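Transferrin binding protein B (Actinobacillus suis, PDB 3PQU) probably binds host transferrin at the bacterial outer membrane as a surface lipoprotein receptor that serves iron acquisition. Local coordinates at residues Val389-Cys394 against Phe402-Gln407; Glu83-Ile88 against Tyr120-Tyr125. All coordinates share one frame; numbering follows the deposited sequence.

Interaction 1 (Val389-Cys394 against Phe402-Gln407); sequences VAVACC and FGQLWQ
Trp406 and Phe402 both carry CG between the backbone N and the carbonyl carbon (chi1 74° and 64°), which folds each ring back across the hairpin onto its partner, Val389 or Cys393. Val389 has chi1 (to CG1) 34°, well off a staggered value, with CG2 roughly anti to the backbone N, and its CG1 lies over the indole face, 3.5 Å from the centroid of the Trp406 five-membered ring: a close CH-pi contact. CG2 of Val389 reaches the benzo part of the same indole. Trp406 NE1 is buried here without a hydrogen-bond partner. At the other end Cys393 CB sits 4.2 Å from the Phe402 ring centroid, over the face, while the vicinal disulfide of Cys393 and Cys394 (SG to SG 2.0 Å), whose linking peptide bond is cis, sets both sulfurs obliquely to that ring. Six backbone hydrogen bonds fix the antiparallel pairing, from Val389-Trp406 through Val391-Gln404 to Cys393-Phe402. Gly403 permits a tight approach, its CA 3.0 Å from Val391 O. Within the C-lobe handle, strand 376-383 flanks this hairpin beyond Val389-Cys393 and strand 413-424 beyond Phe402-Gln407; Thr442, on strand 436-448 of the C-lobe barrel, touches both Cys393 and Phe402.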
ATOM      1  N   VAL A 389      -3.189  -7.765 -19.413  1.00 60.58           N
ATOM      2  CA  VAL A 389      -4.377  -7.127 -19.952  1.00 58.63           C
ATOM      3  C   VAL A 389      -5.573  -7.248 -18.987  1.00 58.15           C
ATOM      4  O   VAL A 389      -5.870  -8.320 -18.447  1.00 43.36           O
ATOM      5  CB  VAL A 389      -4.718  -7.663 -21.357  1.00 62.00           C
ATOM      6  CG1 VAL A 389      -4.360  -9.129 -21.463  1.00 72.78           C
ATOM      7  CG2 VAL A 389      -6.184  -7.423 -21.678  1.00 58.79           C
ATOM      8  N   ALA A 390      -6.242  -6.127 -18.753  1.00 45.96           N
ATOM      9  CA  ALA A 390      -7.375  -6.089 -17.838  1.00 40.22           C
ATOM     10  C   ALA A 390      -8.585  -5.496 -18.538  1.00 45.71           C
ATOM     11  O   ALA A 390      -8.480  -4.502 -19.259  1.00 45.68           O
ATOM     12  CB  ALA A 390      -7.040  -5.279 -16.608  1.00 39.29           C
ATOM     13  N   VAL A 391      -9.737  -6.111 -18.325  1.00 49.88           N
ATOM     14  CA  VAL A 391     -10.982  -5.607 -18.890  1.00 44.13           C
ATOM     15  C   VAL A 391     -11.901  -5.207 -17.744  1.00 50.53           C
ATOM     16  O   VAL A 391     -12.436  -6.059 -17.035  1.00 55.24           O
ATOM     17  CB  VAL A 391     -11.647  -6.659 -19.780  1.00 52.93           C
ATOM     18  CG1 VAL A 391     -12.956  -6.131 -20.347  1.00 56.76           C
ATOM     19  CG2 VAL A 391     -10.700  -7.065 -20.904  1.00 46.84           C
ATOM     20  N   ALA A 392     -12.077  -3.904 -17.560  1.00 45.42           N
ATOM     21  CA  ALA A 392     -12.733  -3.380 -16.365  1.00 40.43           C
ATOM     22  C   ALA A 392     -14.109  -2.778 -16.652  1.00 51.74           C
ATOM     23  O   ALA A 392     -14.285  -2.044 -17.622  1.00 41.59           O
ATOM     24  CB  ALA A 392     -11.845  -2.356 -15.693  1.00 36.98           C
ATOM     25  N   CYS A 393     -15.068  -3.091 -15.783  1.00 44.70           N
ATOM     26  CA  CYS A 393     -16.426  -2.565 -15.861  1.00 43.77           C
ATOM     27  C   CYS A 393     -16.740  -1.860 -14.541  1.00 45.18           C
ATOM     28  O   CYS A 393     -16.168  -2.229 -13.519  1.00 53.38           O
ATOM     29  CB  CYS A 393     -17.387  -3.732 -16.054  1.00 39.96           C
ATOM     30  SG  CYS A 393     -18.980  -3.272 -16.720  1.00 69.85           S
ATOM     31  N   CYS A 394     -17.609  -0.845 -14.527  1.00 35.35           N
ATOM     32  CA  CYS A 394     -18.224  -0.239 -15.710  1.00 48.23           C
ATOM     33  C   CYS A 394     -18.190   1.277 -15.563  1.00 52.24           C
ATOM     34  O   CYS A 394     -17.968   1.802 -14.472  1.00 40.33           O
ATOM     35  CB  CYS A 394     -19.695  -0.637 -15.840  1.00 49.62           C
ATOM     36  SG  CYS A 394     -20.093  -2.301 -15.326  1.00 60.31           S
ATOM     37  N   PHE A 402     -14.929  -4.113 -11.488  1.00 37.32           N
ATOM     38  CA  PHE A 402     -14.661  -5.537 -11.583  1.00 44.23           C
ATOM     39  C   PHE A 402     -14.358  -5.868 -13.037  1.00 49.98           C
ATOM     40  O   PHE A 402     -14.579  -5.052 -13.929  1.00 48.65           O
ATOM     41  CB  PHE A 402     -15.837  -6.362 -11.062  1.00 35.12           C
ATOM     42  CG  PHE A 402     -17.110  -6.207 -11.868  1.00 46.32           C
ATOM     43  CD1 PHE A 402     -17.434  -7.118 -12.863  1.00 51.90           C
ATOM     44  CD2 PHE A 402     -17.981  -5.155 -11.629  1.00 41.11           C
ATOM     45  CE1 PHE A 402     -18.606  -6.982 -13.599  1.00 62.90           C
ATOM     46  CE2 PHE A 402     -19.156  -5.010 -12.371  1.00 45.19           C
ATOM     47  CZ  PHE A 402     -19.468  -5.924 -13.351  1.00 45.56           C
ATOM     48  N   GLY A 403     -13.838  -7.060 -13.280  1.00 55.74           N
ATOM     49  CA  GLY A 403     -13.578  -7.462 -14.644  1.00 57.04           C
ATOM     50  C   GLY A 403     -12.686  -8.673 -14.750  1.00 44.31           C
ATOM     51  O   GLY A 403     -12.603  -9.479 -13.821  1.00 50.96           O
ATOM     52  N   GLN A 404     -12.022  -8.795 -15.894  1.00 48.59           N
ATOM     53  CA  GLN A 404     -11.119  -9.900 -16.142  1.00 50.98           C
ATOM     54  C   GLN A 404      -9.686  -9.404 -16.136  1.00 49.14           C
ATOM     55  O   GLN A 404      -9.412  -8.243 -16.453  1.00 48.02           O
ATOM     56  CB  GLN A 404     -11.427 -10.526 -17.494  1.00 52.91           C
ATOM     57  CG  GLN A 404     -12.896 -10.600 -17.818  1.00 67.66           C
ATOM     58  CD  GLN A 404     -13.136 -10.992 -19.261  1.00 75.99           C
ATOM     59  OE1 GLN A 404     -12.532 -11.938 -19.767  1.00 82.28           O
ATOM     60  NE2 GLN A 404     -14.014 -10.261 -19.936  1.00 70.85           N
ATOM     61  N   LEU A 405      -8.772 -10.291 -15.775  1.00 51.13           N
ATOM     62  CA  LEU A 405      -7.358  -9.964 -15.793  1.00 56.57           C
ATOM     63  C   LEU A 405      -6.575 -11.215 -16.131  1.00 65.37           C
ATOM     64  O   LEU A 405      -6.825 -12.280 -15.567  1.00 70.12           O
ATOM     65  CB  LEU A 405      -6.920  -9.420 -14.438  1.00 49.39           C
ATOM     66  CG  LEU A 405      -5.414  -9.243 -14.266  1.00 49.61           C
ATOM     67  CD1 LEU A 405      -4.908  -8.014 -15.030  1.00 42.57           C
ATOM     68  CD2 LEU A 405      -5.098  -9.131 -12.791  1.00 58.69           C
ATOM     69  N   TRP A 406      -5.640 -11.091 -17.064  1.00 61.94           N
ATOM     70  CA  TRP A 406      -4.795 -12.220 -17.418  1.00 58.31           C
ATOM     71  C   TRP A 406      -3.469 -11.772 -18.001  1.00 70.42           C
ATOM     72  O   TRP A 406      -3.301 -10.610 -18.381  1.00 73.25           O
ATOM     73  CB  TRP A 406      -5.518 -13.160 -18.393  1.00 47.40           C
ATOM     74  CG  TRP A 406      -5.633 -12.648 -19.808  1.00 70.21           C
ATOM     75  CD1 TRP A 406      -4.735 -12.832 -20.823  1.00 79.65           C
ATOM     76  CD2 TRP A 406      -6.720 -11.897 -20.367  1.00 78.23           C
ATOM     77  NE1 TRP A 406      -5.191 -12.234 -21.973  1.00 80.47           N
ATOM     78  CE2 TRP A 406      -6.407 -11.653 -21.720  1.00 82.68           C
ATOM     79  CE3 TRP A 406      -7.924 -11.404 -19.855  1.00 78.83           C
ATOM     80  CZ2 TRP A 406      -7.253 -10.935 -22.565  1.00 83.26           C
ATOM     81  CZ3 TRP A 406      -8.764 -10.694 -20.697  1.00 79.84           C
ATOM     82  CH2 TRP A 406      -8.424 -10.466 -22.035  1.00 83.57           C
ATOM     83  N   GLN A 407      -2.520 -12.697 -18.052  1.00 61.46           N
ATOM     84  CA  GLN A 407      -1.314 -12.456 -18.809  1.00 74.89           C
ATOM     85  C   GLN A 407      -1.511 -13.096 -20.172  1.00 79.53           C
ATOM     86  O   GLN A 407      -1.997 -14.224 -20.270  1.00 70.02           O
ATOM     87  CB  GLN A 407      -0.093 -13.048 -18.116  1.00 76.66           C
ATOM     88  CG  GLN A 407       1.197 -12.706 -18.828  1.00 77.24           C
ATOM     89  CD  GLN A 407       2.244 -13.773 -18.660  1.00 86.95           C
ATOM     90  OE1 GLN A 407       2.261 -14.488 -17.658  1.00 88.69           O
ATOM     91  NE2 GLN A 407       3.124 -13.898 -19.649  1.00 80.59           N
TER

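Interaction 2 (Glu83-Ile88 against Tyr120-Tyr125); sequences ENIDEI and YVRSGY
Ile85 and Arg122 carry most of this contact, which contains no hydrogen bond between the two segments. The CD1 methyl of Ile85 stands 3.9 Å above the guanidinium plane of Arg122, offset toward its rim, and also meets the backbone of Tyr120, 3.8 Å from CD1 to Tyr120 C. The aliphatic part of Arg122 adds a second patch: its CG lies 3.5 Å from Ile85 O, and its CD faces Ile88 CD1 at 4.2 Å. A bend at chi2 (-72°) folds the arginine chain back along its own strand, where NH1 donates to Val121 O at 2.8 Å, from above the carbonyl plane. Leu118 O takes a second bond from NH1, and together they tether the group that Ile85 covers. Asp86 OD1 stays 4.1 Å from Arg122 NH2, too far for a salt bridge, although the opposite charges probably attract weakly at this exposed edge of the contact. In the next shell, a type I turn from Asn84 to Glu87 presents Ile85; it is closed by Glu87 N to Asn84 O and braced by an Asx turn, Asn84 OD1 accepting from Asp86 N at 3.0 Å. The contact thus lays the loop between strand 78-80 and helix 91-97 against strand 121-128 of the N-lobe handle sheet, whose neighbouring strand 150-157 supplies Tyr154 to touch both Ile88 and Arg122.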
ATOM      1  N   GLU A  83       7.410  -7.933  -2.355  1.00 41.00           N
ATOM      2  CA  GLU A  83       6.336  -8.575  -1.600  1.00 40.65           C
ATOM      3  C   GLU A  83       6.866  -9.320  -0.386  1.00 34.84           C
ATOM      4  O   GLU A  83       6.132  -9.587   0.561  1.00 38.96           O
ATOM      5  CB  GLU A  83       5.564  -9.563  -2.485  1.00 65.34           C
ATOM      6  CG  GLU A  83       5.480  -9.174  -3.952  1.00 99.14           C
ATOM      7  CD  GLU A  83       6.688  -9.635  -4.748  1.00113.94           C
ATOM      8  OE1 GLU A  83       7.280  -8.798  -5.463  1.00107.87           O
ATOM      9  OE2 GLU A  83       7.045 -10.831  -4.655  1.00119.55           O
ATOM     10  N   ASN A  84       8.143  -9.670  -0.423  1.00 33.13           N
ATOM     11  CA  ASN A  84       8.748 -10.437   0.652  1.00 40.42           C
ATOM     12  C   ASN A  84       9.570  -9.532   1.561  1.00 43.67           C
ATOM     13  O   ASN A  84      10.700  -9.168   1.218  1.00 37.04           O
ATOM     14  CB  ASN A  84       9.630 -11.544   0.073  1.00 37.69           C
ATOM     15  CG  ASN A  84      10.293 -12.374   1.148  1.00 56.80           C
ATOM     16  OD1 ASN A  84       9.983 -12.232   2.332  1.00 50.79           O
ATOM     17  ND2 ASN A  84      11.212 -13.242   0.746  1.00 63.98           N
ATOM     18  N   ILE A  85       9.012  -9.167   2.714  1.00 39.48           N
ATOM     19  CA  ILE A  85       9.674  -8.196   3.583  1.00 48.82           C
ATOM     20  C   ILE A  85      10.853  -8.807   4.320  1.00 44.30           C
ATOM     21  O   ILE A  85      11.617  -8.099   4.961  1.00 48.50           O
ATOM     22  CB  ILE A  85       8.718  -7.543   4.597  1.00 46.93           C
ATOM     23  CG1 ILE A  85       8.207  -8.572   5.602  1.00 39.59           C
ATOM     24  CG2 ILE A  85       7.580  -6.832   3.881  1.00 56.89           C
ATOM     25  CD1 ILE A  85       7.441  -7.956   6.748  1.00 44.19           C
ATOM     26  N   ASP A  86      10.988 -10.124   4.219  1.00 42.30           N
ATOM     27  CA  ASP A  86      12.159 -10.817   4.738  1.00 58.87           C
ATOM     28  C   ASP A  86      13.381 -10.487   3.892  1.00 46.48           C
ATOM     29  O   ASP A  86      14.505 -10.538   4.377  1.00 43.37           O
ATOM     30  CB  ASP A  86      11.931 -12.328   4.761  1.00 62.34           C
ATOM     31  CG  ASP A  86      10.915 -12.747   5.808  1.00 78.75           C
ATOM     32  OD1 ASP A  86      10.712 -11.984   6.784  1.00 55.50           O
ATOM     33  OD2 ASP A  86      10.328 -13.843   5.654  1.00 85.73           O
ATOM     34  N   GLU A  87      13.157 -10.145   2.626  1.00 33.52           N
ATOM     35  CA  GLU A  87      14.241  -9.716   1.758  1.00 36.78           C
ATOM     36  C   GLU A  87      14.506  -8.226   1.972  1.00 41.88           C
ATOM     37  O   GLU A  87      13.855  -7.386   1.364  1.00 37.13           O
ATOM     38  CB  GLU A  87      13.886  -9.949   0.292  1.00 49.94           C
ATOM     39  CG  GLU A  87      13.727 -11.396  -0.110  1.00 76.32           C
ATOM     40  CD  GLU A  87      13.411 -11.541  -1.589  1.00 91.54           C
ATOM     41  OE1 GLU A  87      12.890 -12.603  -1.993  1.00 95.05           O
ATOM     42  OE2 GLU A  87      13.679 -10.582  -2.345  1.00 96.39           O
ATOM     43  N   ILE A  88      15.453  -7.905   2.847  1.00 36.09           N
ATOM     44  CA  ILE A  88      15.821  -6.521   3.102  1.00 22.49           C
ATOM     45  C   ILE A  88      16.336  -5.862   1.817  1.00 24.61           C
ATOM     46  O   ILE A  88      17.185  -6.418   1.115  1.00 24.27           O
ATOM     47  CB  ILE A  88      16.884  -6.446   4.231  1.00 31.97           C
ATOM     48  CG1 ILE A  88      16.373  -7.143   5.496  1.00 24.88           C
ATOM     49  CG2 ILE A  88      17.259  -5.004   4.540  1.00 15.61           C
ATOM     50  CD1 ILE A  88      15.148  -6.464   6.153  1.00 19.28           C
ATOM     51  N   TYR A 120       4.453  -6.623   9.800  1.00 19.56           N
ATOM     52  CA  TYR A 120       4.046  -6.271   8.446  1.00 25.99           C
ATOM     53  C   TYR A 120       4.969  -5.223   7.806  1.00 25.47           C
ATOM     54  O   TYR A 120       4.880  -4.938   6.620  1.00 19.97           O
ATOM     55  CB  TYR A 120       2.599  -5.760   8.457  1.00 21.11           C
ATOM     56  CG  TYR A 120       1.614  -6.799   8.962  1.00 29.85           C
ATOM     57  CD1 TYR A 120       1.200  -7.844   8.136  1.00 31.88           C
ATOM     58  CD2 TYR A 120       1.106  -6.742  10.256  1.00 28.73           C
ATOM     59  CE1 TYR A 120       0.306  -8.817   8.587  1.00 33.21           C
ATOM     60  CE2 TYR A 120       0.195  -7.720  10.722  1.00 27.91           C
ATOM     61  CZ  TYR A 120      -0.190  -8.748   9.875  1.00 35.73           C
ATOM     62  OH  TYR A 120      -1.081  -9.709  10.302  1.00 47.21           O
ATOM     63  N   VAL A 121       5.845  -4.647   8.604  1.00 19.99           N
ATOM     64  CA  VAL A 121       6.640  -3.519   8.143  1.00 16.17           C
ATOM     65  C   VAL A 121       8.113  -3.736   8.444  1.00 21.02           C
ATOM     66  O   VAL A 121       8.455  -4.389   9.436  1.00 17.51           O
ATOM     67  CB  VAL A 121       6.147  -2.222   8.818  1.00 22.13           C
ATOM     68  CG1 VAL A 121       7.107  -1.089   8.555  1.00 21.60           C
ATOM     69  CG2 VAL A 121       4.737  -1.883   8.330  1.00 22.00           C
ATOM     70  N   ARG A 122       8.970  -3.219   7.566  1.00 14.04           N
ATOM     71  CA  ARG A 122      10.392  -3.099   7.826  1.00 15.42           C
ATOM     72  C   ARG A 122      10.800  -1.661   7.506  1.00 19.52           C
ATOM     73  O   ARG A 122      10.354  -1.103   6.508  1.00 17.94           O
ATOM     74  CB  ARG A 122      11.192  -4.051   6.923  1.00 20.82           C
ATOM     75  CG  ARG A 122      11.003  -5.532   7.220  1.00 23.27           C
ATOM     76  CD  ARG A 122      11.678  -5.945   8.522  1.00 17.06           C
ATOM     77  NE  ARG A 122      11.431  -7.358   8.811  1.00 23.98           N
ATOM     78  CZ  ARG A 122      10.387  -7.806   9.506  1.00 28.37           C
ATOM     79  NH1 ARG A 122       9.500  -6.949   9.995  1.00 31.83           N
ATOM     80  NH2 ARG A 122      10.241  -9.108   9.723  1.00 24.94           N
ATOM     81  N   SER A 123      11.654  -1.062   8.326  1.00 17.43           N
ATOM     82  CA  SER A 123      12.123   0.276   8.008  1.00  9.48           C
ATOM     83  C   SER A 123      13.453   0.550   8.651  1.00 13.06           C
ATOM     84  O   SER A 123      13.874  -0.188   9.533  1.00 12.62           O
ATOM     85  CB  SER A 123      11.124   1.349   8.454  1.00 11.99           C
ATOM     86  OG  SER A 123      11.324   1.690   9.820  1.00 16.79           O
ATOM     87  N   GLY A 124      14.079   1.648   8.206  1.00 10.77           N
ATOM     88  CA  GLY A 124      15.286   2.191   8.810  1.00 11.85           C
ATOM     89  C   GLY A 124      16.383   2.323   7.773  1.00 14.26           C
ATOM     90  O   GLY A 124      16.385   3.228   6.936  1.00  9.14           O
ATOM     91  N   TYR A 125      17.328   1.395   7.818  1.00  9.39           N
ATOM     92  CA  TYR A 125      18.520   1.524   7.001  1.00 10.06           C
ATOM     93  C   TYR A 125      19.156   0.162   6.767  1.00 15.79           C
ATOM     94  O   TYR A 125      18.920  -0.807   7.503  1.00 15.90           O
ATOM     95  CB  TYR A 125      19.519   2.483   7.662  1.00  8.94           C
ATOM     96  CG  TYR A 125      19.770   2.171   9.127  1.00  9.44           C
ATOM     97  CD1 TYR A 125      20.560   1.077   9.506  1.00 12.07           C
ATOM     98  CD2 TYR A 125      19.207   2.952  10.131  1.00 18.86           C
ATOM     99  CE1 TYR A 125      20.784   0.766  10.874  1.00 15.79           C
ATOM    100  CE2 TYR A 125      19.428   2.659  11.501  1.00 14.92           C
ATOM    101  CZ  TYR A 125      20.226   1.560  11.852  1.00 23.47           C
ATOM    102  OH  TYR A 125      20.441   1.255  13.176  1.00 16.88           O
TER

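Interactions 1 and 2 belong to the two halves of a bilobal protein: 83-88 with 120-125 lies in the N-lobe handle, 389-394 with 402-407 in the C-lobe handle. Their centres are 30 Å apart and their nearest atoms about 14 Å, so they do not touch, and along the chain interaction 2 closes before interaction 1 opens. The two also differ in kind. Interaction 1 is a buried antiparallel strand pairing in which hydrogen-bonded and non-hydrogen-bonded pairs take turns, covering 504 Å², whereas interaction 2 is a surface packing of loop on strand covering 237 Å². Each handle adjoins its own barrel: Val121 touches strands 306-312 and 318-326, and Phe402 touches strand 436-448.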